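Local coordinates for protein delta-1-pyrroline-5-carboxylate dehydrogenase, mitochondrial (PDB 4E3X) that probably catalyses the irreversible NAD+-dependent oxidation of L-glutamate gamma-semialdehyde, in equilibrium with delta-1-pyrroline-5-carboxylate, to L-glutamate in mitochondrial proline breakdown, at residues Ile37-Phe40 against Pro45-Asp48; Glu142-Thr147 against Ile156-Asp161. One frame throughout, in Å; residues are numbered along the deposited sequence.

Contact 1 (Ile37-Phe40 against Pro45-Asp48)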
ATOM      1  N   ILE B  37     -13.056  16.575  24.188  1.00 11.86           N
ATOM      2  CA  ILE B  37     -13.276  15.608  25.255  1.00 12.19           C
ATOM      3  C   ILE B  37     -14.069  16.266  26.376  1.00 12.34           C
ATOM      4  O   ILE B  37     -13.687  17.328  26.875  1.00 12.54           O
ATOM      5  CB  ILE B  37     -11.931  15.098  25.809  1.00 13.30           C
ATOM      6  CG1 ILE B  37     -11.143  14.392  24.712  1.00 14.77           C
ATOM      7  CG2 ILE B  37     -12.154  14.147  26.967  1.00 13.08           C
ATOM      8  CD1 ILE B  37     -11.798  13.127  24.283  1.00 16.34           C
ATOM      9  N   LEU B  38     -15.184  15.649  26.756  1.00 11.89           N
ATOM     10  CA  LEU B  38     -16.035  16.203  27.808  1.00 13.55           C
ATOM     11  C   LEU B  38     -15.525  15.813  29.190  1.00 14.45           C
ATOM     12  O   LEU B  38     -14.803  14.829  29.334  1.00 15.08           O
ATOM     13  CB  LEU B  38     -17.483  15.738  27.628  1.00 14.00           C
ATOM     14  CG  LEU B  38     -18.089  15.970  26.242  1.00 15.53           C
ATOM     15  CD1 LEU B  38     -19.552  15.540  26.207  1.00 15.79           C
ATOM     16  CD2 LEU B  38     -17.948  17.424  25.823  1.00 15.60           C
ATOM     17  N   ALA B  39     -15.915  16.584  30.202  1.00 14.71           N
ATOM     18  CA  ALA B  39     -15.374  16.410  31.554  1.00 15.36           C
ATOM     19  C   ALA B  39     -16.219  15.522  32.469  1.00 14.65           C
ATOM     20  O   ALA B  39     -15.693  14.933  33.411  1.00 15.58           O
ATOM     21  CB  ALA B  39     -15.145  17.766  32.212  1.00 16.35           C
ATOM     22  N   PHE B  40     -17.523  15.450  32.208  1.00 13.74           N
ATOM     23  CA  PHE B  40     -18.452  14.660  33.020  1.00 13.79           C
ATOM     24  C   PHE B  40     -18.431  15.039  34.498  1.00 13.90           C
ATOM     25  O   PHE B  40     -18.602  14.188  35.369  1.00 14.89           O
ATOM     26  CB  PHE B  40     -18.202  13.155  32.837  1.00 14.19           C
ATOM     27  CG  PHE B  40     -18.380  12.692  31.420  1.00 14.40           C
ATOM     28  CD1 PHE B  40     -19.591  12.178  30.987  1.00 14.89           C
ATOM     29  CD2 PHE B  40     -17.344  12.801  30.511  1.00 14.03           C
ATOM     30  CE1 PHE B  40     -19.753  11.776  29.673  1.00 15.50           C
ATOM     31  CE2 PHE B  40     -17.503  12.404  29.204  1.00 15.00           C
ATOM     32  CZ  PHE B  40     -18.708  11.891  28.784  1.00 14.88           C
ATOM     33  N   PRO B  45     -24.393  18.329  31.757  1.00 25.76           N
ATOM     34  CA  PRO B  45     -25.423  17.581  31.031  1.00 24.77           C
ATOM     35  C   PRO B  45     -24.937  16.199  30.584  1.00 22.11           C
ATOM     36  O   PRO B  45     -25.730  15.257  30.545  1.00 22.34           O
ATOM     37  CB  PRO B  45     -25.690  18.459  29.805  1.00 26.49           C
ATOM     38  CG  PRO B  45     -25.311  19.831  30.239  1.00 27.53           C
ATOM     39  CD  PRO B  45     -24.119  19.635  31.136  1.00 27.00           C
ATOM     40  N   GLU B  46     -23.653  16.075  30.256  1.00 19.29           N
ATOM     41  CA  GLU B  46     -23.147  14.806  29.744  1.00 16.97           C
ATOM     42  C   GLU B  46     -23.091  13.740  30.839  1.00 15.17           C
ATOM     43  O   GLU B  46     -23.314  12.561  30.572  1.00 13.80           O
ATOM     44  CB  GLU B  46     -21.790  14.979  29.041  1.00 16.02           C
ATOM     45  CG  GLU B  46     -20.606  15.332  29.945  1.00 16.53           C
ATOM     46  CD  GLU B  46     -20.354  16.827  30.078  1.00 17.33           C
ATOM     47  OE1 GLU B  46     -19.233  17.201  30.486  1.00 16.93           O
ATOM     48  OE2 GLU B  46     -21.270  17.625  29.787  1.00 19.28           O
ATOM     49  N   ARG B  47     -22.808  14.155  32.070  1.00 15.93           N
ATOM     50  CA  ARG B  47     -22.815  13.216  33.184  1.00 17.06           C
ATOM     51  C   ARG B  47     -24.237  12.731  33.441  1.00 17.74           C
ATOM     52  O   ARG B  47     -24.465  11.543  33.654  1.00 18.17           O
ATOM     53  CB  ARG B  47     -22.229  13.848  34.447  1.00 17.71           C
ATOM     54  CG  ARG B  47     -21.954  12.846  35.562  1.00 18.87           C
ATOM     55  CD  ARG B  47     -21.528  13.559  36.837  1.00 19.93           C
ATOM     56  NE  ARG B  47     -21.276  12.649  37.952  1.00 21.45           N
ATOM     57  CZ  ARG B  47     -20.067  12.355  38.423  1.00 21.78           C
ATOM     58  NH1 ARG B  47     -18.988  12.899  37.881  1.00 20.98           N
ATOM     59  NH2 ARG B  47     -19.937  11.527  39.452  1.00 23.46           N
ATOM     60  N   ASP B  48     -25.195  13.653  33.408  1.00 18.13           N
ATOM     61  CA  ASP B  48     -26.600  13.279  33.549  1.00 20.09           C
ATOM     62  C   ASP B  48     -27.031  12.323  32.440  1.00 19.04           C
ATOM     63  O   ASP B  48     -27.670  11.301  32.702  1.00 18.88           O
ATOM     64  CB  ASP B  48     -27.504  14.513  33.534  1.00 23.99           C
ATOM     65  CG  ASP B  48     -27.378  15.355  34.788  1.00 27.96           C
ATOM     66  OD1 ASP B  48     -26.823  14.873  35.802  1.00 29.51           O
ATOM     67  OD2 ASP B  48     -27.854  16.508  34.755  1.00 28.89           O
TER
HETATM   68  O   HOH W   1     -17.648  18.757  29.474  1.00 24.91           O
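Glu46 and Arg47, in the first turn of helix 45-55, grip the backbone of Ala39 and Phe40 in the loop just before it, a local polar contact at the protein surface. Phe40 N donates to Glu46 OE1 over 3.0 Å, meeting the carboxylate on its anti side and 22° out of its plane. Ala39 N adds a weak bond of 3.4 Å to the same Glu46 OE1, and also donates to a water. The loop leads into helix 45-55, the first helix of the chain in this aldehyde dehydrogenase-family subunit, and Phe40 takes positive phi (56°) at the turn. Glu46 chi1 (69°) sets CG between its backbone N and carbonyl carbon, over one face of the Phe40 ring and 3.7 Å from the centroid in a CH-pi contact; the bend at chi2 then turns the carboxylate toward the Ala39 and Phe40 amides, nearly perpendicular to the ring. Leu38 CD1 packs alongside, 3.7 Å from Glu46 CB. Arg47 works on the other backbone group of Phe40: its chain, extended from CG to NE, brings NH1 to 2.8 Å from Phe40 O, nearly in line with the carbonyl and close to the guanidinium plane. Farther round, the Phe40 side chain touches Val155 of helix 155-180.

Contact 2 (Glu142-Thr147 against Ile156-Asp161)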
ATOM      1  N   GLU B 142     -25.418   6.929  24.633  1.00  9.71           N
ATOM      2  CA  GLU B 142     -25.661   5.539  24.263  1.00  9.64           C
ATOM      3  C   GLU B 142     -24.378   4.779  23.935  1.00  9.37           C
ATOM      4  O   GLU B 142     -24.134   3.695  24.474  1.00  9.50           O
ATOM      5  CB  GLU B 142     -26.609   5.475  23.063  1.00 10.10           C
ATOM      6  CG  GLU B 142     -26.830   4.056  22.551  1.00 10.24           C
ATOM      7  CD  GLU B 142     -27.440   3.999  21.161  1.00 11.63           C
ATOM      8  OE1 GLU B 142     -27.986   5.020  20.693  1.00 14.29           O
ATOM      9  OE2 GLU B 142     -27.377   2.918  20.539  1.00 12.59           O
ATOM     10  N   VAL B 143     -23.563   5.322  23.036  1.00  8.86           N
ATOM     11  CA  VAL B 143     -22.361   4.586  22.633  1.00  8.15           C
ATOM     12  C   VAL B 143     -21.340   4.503  23.769  1.00  7.52           C
ATOM     13  O   VAL B 143     -20.638   3.501  23.905  1.00  8.59           O
ATOM     14  CB  VAL B 143     -21.727   5.095  21.308  1.00  8.86           C
ATOM     15  CG1 VAL B 143     -22.740   4.978  20.166  1.00 10.23           C
ATOM     16  CG2 VAL B 143     -21.196   6.514  21.443  1.00  9.42           C
ATOM     17  N   LEU B 144     -21.264   5.552  24.583  1.00  8.32           N
ATOM     18  CA  LEU B 144     -20.405   5.497  25.759  1.00  8.65           C
ATOM     19  C   LEU B 144     -20.864   4.393  26.714  1.00  7.74           C
ATOM     20  O   LEU B 144     -20.061   3.573  27.159  1.00  8.74           O
ATOM     21  CB  LEU B 144     -20.382   6.849  26.476  1.00 10.03           C
ATOM     22  CG  LEU B 144     -19.266   7.821  26.084  1.00 14.03           C
ATOM     23  CD1 LEU B 144     -19.153   8.016  24.590  1.00 16.22           C
ATOM     24  CD2 LEU B 144     -19.494   9.150  26.783  1.00 14.72           C
ATOM     25  N   ALA B 145     -22.155   4.389  27.036  1.00  7.60           N
ATOM     26  CA  ALA B 145     -22.690   3.446  28.008  1.00  8.54           C
ATOM     27  C   ALA B 145     -22.511   2.011  27.532  1.00  8.14           C
ATOM     28  O   ALA B 145     -22.173   1.122  28.324  1.00  8.42           O
ATOM     29  CB  ALA B 145     -24.161   3.742  28.288  1.00  9.56           C
ATOM     30  N   LYS B 146     -22.723   1.788  26.236  1.00  8.20           N
ATOM     31  CA  LYS B 146     -22.609   0.442  25.691  1.00  7.72           C
ATOM     32  C   LYS B 146     -21.160  -0.041  25.702  1.00  7.86           C
ATOM     33  O   LYS B 146     -20.902  -1.226  25.874  1.00  8.16           O
ATOM     34  CB  LYS B 146     -23.208   0.382  24.285  1.00  7.81           C
ATOM     35  CG  LYS B 146     -24.723   0.499  24.318  1.00  8.04           C
ATOM     36  CD  LYS B 146     -25.366   0.480  22.940  1.00  8.11           C
ATOM     37  CE  LYS B 146     -26.875   0.482  23.075  1.00  9.22           C
ATOM     38  NZ  LYS B 146     -27.563   0.506  21.754  1.00  9.99           N
ATOM     39  N   THR B 147     -20.225   0.883  25.525  1.00  7.36           N
ATOM     40  CA  THR B 147     -18.809   0.557  25.589  1.00  7.36           C
ATOM     41  C   THR B 147     -18.385   0.300  27.048  1.00  8.31           C
ATOM     42  O   THR B 147     -17.605  -0.611  27.339  1.00  9.03           O
ATOM     43  CB  THR B 147     -17.977   1.682  24.938  1.00  7.71           C
ATOM     44  OG1 THR B 147     -18.371   1.826  23.562  1.00  8.04           O
ATOM     45  CG2 THR B 147     -16.492   1.378  24.991  1.00  9.65           C
ATOM     46  N   ILE B 156     -14.092   7.897  31.150  1.00  9.43           N
ATOM     47  CA  ILE B 156     -13.146   8.604  30.304  1.00 10.50           C
ATOM     48  C   ILE B 156     -12.583   7.720  29.197  1.00  9.00           C
ATOM     49  O   ILE B 156     -12.368   8.196  28.088  1.00  9.54           O
ATOM     50  CB  ILE B 156     -12.006   9.265  31.116  1.00 12.78           C
ATOM     51  CG1 ILE B 156     -11.117  10.130  30.212  1.00 14.72           C
ATOM     52  CG2 ILE B 156     -11.164   8.222  31.839  1.00 15.80           C
ATOM     53  CD1 ILE B 156     -11.879  11.176  29.415  1.00 17.87           C
ATOM     54  N   GLN B 157     -12.357   6.436  29.476  1.00  9.36           N
ATOM     55  CA  GLN B 157     -11.862   5.555  28.429  1.00  9.07           C
ATOM     56  C   GLN B 157     -12.919   5.374  27.338  1.00  8.83           C
ATOM     57  O   GLN B 157     -12.597   5.312  26.158  1.00  8.95           O
ATOM     58  CB  GLN B 157     -11.397   4.212  29.000  1.00  9.54           C
ATOM     59  CG  GLN B 157     -10.089   4.301  29.785  1.00  9.75           C
ATOM     60  CD  GLN B 157      -8.963   4.900  28.964  1.00 10.89           C
ATOM     61  OE1 GLN B 157      -8.681   4.444  27.857  1.00 10.87           O
ATOM     62  NE2 GLN B 157      -8.327   5.938  29.497  1.00 12.73           N
ATOM     63  N   ALA B 158     -14.188   5.330  27.725  1.00  8.56           N
ATOM     64  CA  ALA B 158     -15.249   5.232  26.731  1.00  8.88           C
ATOM     65  C   ALA B 158     -15.330   6.526  25.920  1.00  8.61           C
ATOM     66  O   ALA B 158     -15.478   6.500  24.699  1.00  8.94           O
ATOM     67  CB  ALA B 158     -16.564   4.942  27.403  1.00  9.40           C
ATOM     68  N   GLU B 159     -15.216   7.656  26.611  1.00  9.20           N
ATOM     69  CA  GLU B 159     -15.307   8.970  25.981  1.00  9.81           C
ATOM     70  C   GLU B 159     -14.247   9.195  24.911  1.00  9.50           C
ATOM     71  O   GLU B 159     -14.557   9.678  23.823  1.00 11.34           O
ATOM     72  CB  GLU B 159     -15.240  10.078  27.040  1.00 11.32           C
ATOM     73  CG  GLU B 159     -14.917  11.463  26.502  1.00 11.75           C
ATOM     74  CD  GLU B 159     -16.079  12.142  25.786  1.00 13.22           C
ATOM     75  OE1 GLU B 159     -17.148  11.517  25.603  1.00 13.12           O
ATOM     76  OE2 GLU B 159     -15.914  13.319  25.409  1.00 13.81           O
ATOM     77  N   ILE B 160     -13.001   8.847  25.207  1.00  9.75           N
ATOM     78  CA  ILE B 160     -11.941   9.060  24.227  1.00 10.69           C
ATOM     79  C   ILE B 160     -12.020   8.102  23.044  1.00  9.84           C
ATOM     80  O   ILE B 160     -11.436   8.375  22.000  1.00 10.50           O
ATOM     81  CB  ILE B 160     -10.526   9.026  24.845  1.00 13.86           C
ATOM     82  CG1 ILE B 160     -10.155   7.622  25.325  1.00 13.68           C
ATOM     83  CG2 ILE B 160     -10.403  10.063  25.957  1.00 14.76           C
ATOM     84  CD1 ILE B 160      -8.756   7.537  25.924  1.00 15.26           C
ATOM     85  N   ASP B 161     -12.764   7.009  23.214  1.00  9.07           N
ATOM     86  CA  ASP B 161     -12.873   5.945  22.221  1.00  7.91           C
ATOM     87  C   ASP B 161     -14.168   6.055  21.405  1.00  7.61           C
ATOM     88  O   ASP B 161     -14.149   6.480  20.244  1.00  8.57           O
ATOM     89  CB  ASP B 161     -12.784   4.587  22.946  1.00  8.34           C
ATOM     90  CG  ASP B 161     -13.154   3.396  22.064  1.00  8.32           C
ATOM     91  OD1 ASP B 161     -13.139   3.527  20.825  1.00  9.15           O
ATOM     92  OD2 ASP B 161     -13.459   2.316  22.629  1.00  8.02           O
TER
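Leu144 and Thr147 of helix 140-151 pack on Ala158, Glu159 and Asp161 of the following helix 155-180, a buried contact in the aldehyde dehydrogenase fold between two consecutive helices joined by a short connection, their segment axes crossing at 128° and approaching to 8.8 Å. The apolar centre is Ala158, whose CB points at the partner helix and lies 3.8 Å from Leu144 O and 4.2 Å from Leu144 CG. The small side chain lets the backbones come close, with the CA atoms of Leu144 and Ala158 only 5.3 Å apart. Thr147 CG2 closes on the same methyl at 4.3 Å. Mixed contacts flank this centre: Leu144 CD2 sits 3.5 Å from Glu159 OE1, although the CB of Glu159 points away, because the chain is bent at chi2 (75°). The carboxylate's charge is met by Arg140, in a salt bridge through Glu159 OE2. At the other end Thr147 CG2 lies 4.0 Å from Asp161 OD2; Asp161, in a wider pi-type turn, is held by Ala214 N through OD1, and by Lys153 and Thr213 N through OD2. Two further polar bonds lie within helix 140-151. Lys146 NZ bridges to Glu142 OE2, one turn back. Thr147 puts CG2 anti to its own N, facing the partner helix, and leaves OG1 to Val143 O at 2.8 Å, an oxygen that Thr147 N reaches from the opposite face of the carbonyl plane.

Contacts 1 and 2 follow one another along the chain, their centres 11 Å apart, and meet directly. Leu38 N lies 2.8 Å from Glu159 OE2, probably hydrogen-bonded, so that carboxylate oxygen serves the loop as well as Arg140. The far end of the Phe40 ring fits in beside them, its CZ 3.5 Å from Leu144 CD2 and 3.6 Å from Glu159 OE1. Contact 1 is a surface contact away from the annotated sites. Contact 2 lies deeper, its centre about 15 Å from the centre of the chain against about 24 Å for contact 1: the side chain of Asp161 is about 7 Å from that of Asn211, by similarity the transition-state stabiliser, and about 8 Å from a bound proline.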